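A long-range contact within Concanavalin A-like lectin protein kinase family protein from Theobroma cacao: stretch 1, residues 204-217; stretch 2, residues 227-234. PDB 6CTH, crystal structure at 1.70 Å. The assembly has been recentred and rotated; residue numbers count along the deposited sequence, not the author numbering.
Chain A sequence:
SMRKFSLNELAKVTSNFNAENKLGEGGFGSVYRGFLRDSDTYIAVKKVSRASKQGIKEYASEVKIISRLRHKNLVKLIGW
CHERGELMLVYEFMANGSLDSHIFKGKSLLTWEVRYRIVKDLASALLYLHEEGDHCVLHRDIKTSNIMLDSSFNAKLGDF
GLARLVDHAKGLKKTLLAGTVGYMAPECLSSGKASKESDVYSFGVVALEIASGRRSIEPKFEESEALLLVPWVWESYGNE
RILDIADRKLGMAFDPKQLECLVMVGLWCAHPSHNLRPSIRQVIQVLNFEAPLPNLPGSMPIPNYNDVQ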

# COMPACT_ATOMS: atom_id res chain seq x y z
N GLY A 204 8.01 1.64 5.30
CA GLY A 204 9.14 0.82 5.82
C GLY A 204 8.72 -0.64 5.94
O GLY A 204 9.42 -1.52 5.43
N VAL A 205 7.57 -0.86 6.54
CA VAL A 205 7.05 -2.22 6.74
C VAL A 205 6.82 -2.86 5.38
O VAL A 205 7.31 -3.97 5.12
CB VAL A 205 5.76 -2.24 7.55
CG1 VAL A 205 5.22 -3.66 7.63
CG2 VAL A 205 5.99 -1.68 8.92
N VAL A 206 6.19 -2.12 4.47
CA VAL A 206 5.94 -2.64 3.13
C VAL A 206 7.25 -2.98 2.44
O VAL A 206 7.35 -3.99 1.77
CB VAL A 206 5.07 -1.65 2.31
CG1 VAL A 206 5.10 -2.00 0.83
CG2 VAL A 206 3.63 -1.67 2.86
N ALA A 207 8.26 -2.10 2.52
CA ALA A 207 9.55 -2.34 1.89
C ALA A 207 10.13 -3.69 2.36
O ALA A 207 10.62 -4.47 1.57
CB ALA A 207 10.52 -1.24 2.23
N LEU A 208 10.01 -3.95 3.65
CA LEU A 208 10.55 -5.20 4.22
C LEU A 208 9.75 -6.42 3.83
O LEU A 208 10.32 -7.51 3.65
CB LEU A 208 10.66 -5.06 5.73
CG LEU A 208 11.66 -3.99 6.18
CD1 LEU A 208 11.74 -3.85 7.67
CD2 LEU A 208 13.07 -4.19 5.61
N GLU A 209 8.42 -6.27 3.70
CA GLU A 209 7.56 -7.34 3.18
C GLU A 209 7.96 -7.69 1.77
O GLU A 209 7.98 -8.85 1.39
CB GLU A 209 6.08 -6.98 3.20
CG GLU A 209 5.51 -6.78 4.59
CD GLU A 209 4.07 -6.40 4.64
OE1 GLU A 209 3.65 -5.57 3.76
OE2 GLU A 209 3.32 -6.92 5.53
N ILE A 210 8.22 -6.67 0.93
CA ILE A 210 8.61 -6.91 -0.44
C ILE A 210 9.99 -7.63 -0.56
O ILE A 210 10.15 -8.56 -1.35
CB ILE A 210 8.58 -5.56 -1.20
CG1 ILE A 210 7.15 -5.09 -1.35
CG2 ILE A 210 9.24 -5.63 -2.56
CD1 ILE A 210 7.03 -3.67 -1.92
N ALA A 211 10.97 -7.20 0.22
CA ALA A 211 12.29 -7.85 0.26
C ALA A 211 12.20 -9.33 0.68
O ALA A 211 12.91 -10.18 0.13
CB ALA A 211 13.18 -7.12 1.25
N SER A 212 11.34 -9.59 1.64
CA SER A 212 11.35 -10.88 2.38
C SER A 212 10.28 -11.86 1.92
O SER A 212 10.36 -13.09 2.21
CB SER A 212 11.21 -10.58 3.88
OG SER A 212 9.87 -10.19 4.22
N GLY A 213 9.24 -11.37 1.24
CA GLY A 213 8.07 -12.16 0.93
C GLY A 213 7.30 -12.64 2.14
O GLY A 213 6.60 -13.65 2.05
N ARG A 214 7.41 -11.94 3.27
CA ARG A 214 6.78 -12.31 4.53
C ARG A 214 5.88 -11.18 4.98
O ARG A 214 6.29 -10.01 4.92
CB ARG A 214 7.82 -12.53 5.62
CG ARG A 214 8.69 -13.74 5.35
CD ARG A 214 9.80 -13.86 6.38
NE ARG A 214 10.78 -14.89 6.03
CZ ARG A 214 10.65 -16.20 6.26
NH1 ARG A 214 9.55 -16.70 6.82
NH2 ARG A 214 11.64 -17.03 5.89
N ARG A 215 4.66 -11.55 5.41
CA ARG A 215 3.72 -10.59 5.92
C ARG A 215 4.14 -10.07 7.30
O ARG A 215 4.61 -10.86 8.17
CB ARG A 215 2.31 -11.22 5.95
CG ARG A 215 1.20 -10.21 6.14
CD ARG A 215 -0.16 -10.88 6.24
NE ARG A 215 -0.54 -11.65 5.08
CZ ARG A 215 -1.17 -11.19 4.00
NH1 ARG A 215 -1.45 -9.90 3.86
NH2 ARG A 215 -1.53 -12.04 3.03
N SER A 216 3.93 -8.77 7.53
CA SER A 216 4.27 -8.12 8.79
C SER A 216 3.74 -8.87 10.02
O SER A 216 4.51 -9.07 10.96
CB SER A 216 3.67 -6.71 8.86
OG SER A 216 4.07 -6.09 10.07
N ILE A 217 2.45 -9.16 9.99
CA ILE A 217 1.70 -9.74 11.15
C ILE A 217 1.79 -11.27 11.21
O ILE A 217 1.27 -11.84 12.18
CB ILE A 217 0.17 -9.43 11.11
CG1 ILE A 217 -0.48 -9.91 9.82
CG2 ILE A 217 -0.13 -7.94 11.27
CD1 ILE A 217 -2.00 -10.07 9.88
N LEU A 227 7.37 -13.19 16.25
CA LEU A 227 5.98 -13.18 15.77
C LEU A 227 5.79 -12.14 14.68
O LEU A 227 4.79 -12.19 13.97
CB LEU A 227 5.03 -12.88 16.92
CG LEU A 227 5.20 -13.83 18.14
CD1 LEU A 227 4.30 -13.40 19.28
CD2 LEU A 227 4.88 -15.25 17.71
N LEU A 228 6.71 -11.17 14.62
CA LEU A 228 6.60 -10.07 13.67
C LEU A 228 7.82 -9.86 12.81
O LEU A 228 8.95 -10.07 13.22
CB LEU A 228 6.29 -8.76 14.40
CG LEU A 228 5.00 -8.65 15.21
CD1 LEU A 228 5.00 -7.30 15.88
CD2 LEU A 228 3.74 -8.77 14.36
N LEU A 229 7.57 -9.30 11.63
CA LEU A 229 8.63 -9.06 10.67
C LEU A 229 9.71 -8.09 11.07
O LEU A 229 10.89 -8.39 10.89
CB LEU A 229 8.01 -8.55 9.33
CG LEU A 229 8.97 -8.38 8.15
CD1 LEU A 229 9.62 -9.67 7.77
CD2 LEU A 229 8.16 -7.86 6.97
N VAL A 230 9.35 -6.88 11.52
CA VAL A 230 10.32 -5.84 11.70
C VAL A 230 11.41 -6.22 12.75
O VAL A 230 12.59 -6.02 12.48
CB VAL A 230 9.65 -4.47 12.01
CG1 VAL A 230 10.62 -3.41 12.46
CG2 VAL A 230 8.88 -3.97 10.77
N PRO A 231 11.00 -6.76 13.90
CA PRO A 231 12.06 -7.15 14.88
C PRO A 231 13.01 -8.21 14.35
O PRO A 231 14.20 -8.13 14.63
CB PRO A 231 11.28 -7.71 16.07
CG PRO A 231 9.93 -7.16 15.96
CD PRO A 231 9.67 -6.87 14.49
N TRP A 232 12.51 -9.16 13.58
CA TRP A 232 13.37 -10.19 12.99
C TRP A 232 14.31 -9.60 11.96
O TRP A 232 15.46 -9.96 11.92
CB TRP A 232 12.52 -11.30 12.37
CG TRP A 232 13.28 -12.33 11.63
CD1 TRP A 232 13.91 -13.42 12.16
CD2 TRP A 232 13.45 -12.41 10.21
NE1 TRP A 232 14.48 -14.18 11.15
CE2 TRP A 232 14.21 -13.58 9.95
CE3 TRP A 232 13.04 -11.62 9.14
CZ2 TRP A 232 14.56 -13.97 8.65
CZ3 TRP A 232 13.40 -12.01 7.84
CH2 TRP A 232 14.16 -13.18 7.61
N VAL A 233 13.82 -8.66 11.12
CA VAL A 233 14.72 -7.99 10.18
C VAL A 233 15.78 -7.18 10.93
O VAL A 233 16.98 -7.23 10.59
CB VAL A 233 13.96 -7.12 9.13
CG1 VAL A 233 14.94 -6.41 8.21
CG2 VAL A 233 13.05 -7.99 8.29
N TRP A 234 15.38 -6.49 12.00
CA TRP A 234 16.33 -5.66 12.72
C TRP A 234 17.41 -6.57 13.39
O TRP A 234 18.61 -6.28 13.30
CB TRP A 234 15.63 -4.74 13.74
CG TRP A 234 16.34 -3.47 13.89
CD1 TRP A 234 17.68 -3.31 14.19
CD2 TRP A 234 15.81 -2.15 13.77
NE1 TRP A 234 18.00 -1.97 14.21
CE2 TRP A 234 16.88 -1.24 13.96
CE3 TRP A 234 14.55 -1.64 13.52
CZ2 TRP A 234 16.71 0.17 13.91
CZ3 TRP A 234 14.39 -0.21 13.42
CH2 TRP A 234 15.47 0.65 13.63
O HOH W 1 6.49 -6.19 11.71

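Helix 204-212 and helix 229-234 cross at 69°, their axes 10.5 Å apart at closest approach. The contact buries 522 Å², both sides summed, and is mostly apolar. Val 205 begins it. Its CG2 lies 4.1 Å from CG2 of Val 230, a fit between two short branched side chains.

One turn on, Leu 208 points toward stretch 2 and reaches further. Its CD2 packs 3.9 Å from CG1 of Val 233, and its CD1 lies 4.2 Å from CG2 of Val 230. Leu 229 is the knob, set among Val 205, Leu 208, Glu 209 and Ser 212, and it has the largest area covered by the other stretch, 113 Å².

Glu 209 offers Leu 229 its aliphatic part: CG is 3.7 Å from CD2 of Leu 229. OE2 of Glu 209 accepts a hydrogen bond from N of Ser 216 at 2.8 Å and is also bonded elsewhere in the structure.

Ser 212 sits beside the knob, with OG 3.6 Å from CD1 of Leu 229. That hydroxyl donates to O of Leu 208 at 2.8 Å, so its polarity is satisfied within the helix. Gly 213 then leaves the helix with positive phi, a conformation that favours glycine.

Arg 214 points toward stretch 2. Its CB is 4.0 Å from CD1 of Leu 229, and its NE lies 4.1 Å from CH2 of Trp 232. The cation-pi attraction is weak at most. O of Arg 214 is buried without a partner.

Ser 216 makes the direct hydrogen bond between the stretches: N of Leu 229 donates to its O at 3.1 Å. Water 1 adds a bridge, donating to OG of Ser 216 and accepting from N of Val 230, both at 2.9 Å. Ile 217 closes the contact, its CA 3.9 Å from CD2 of Leu 228.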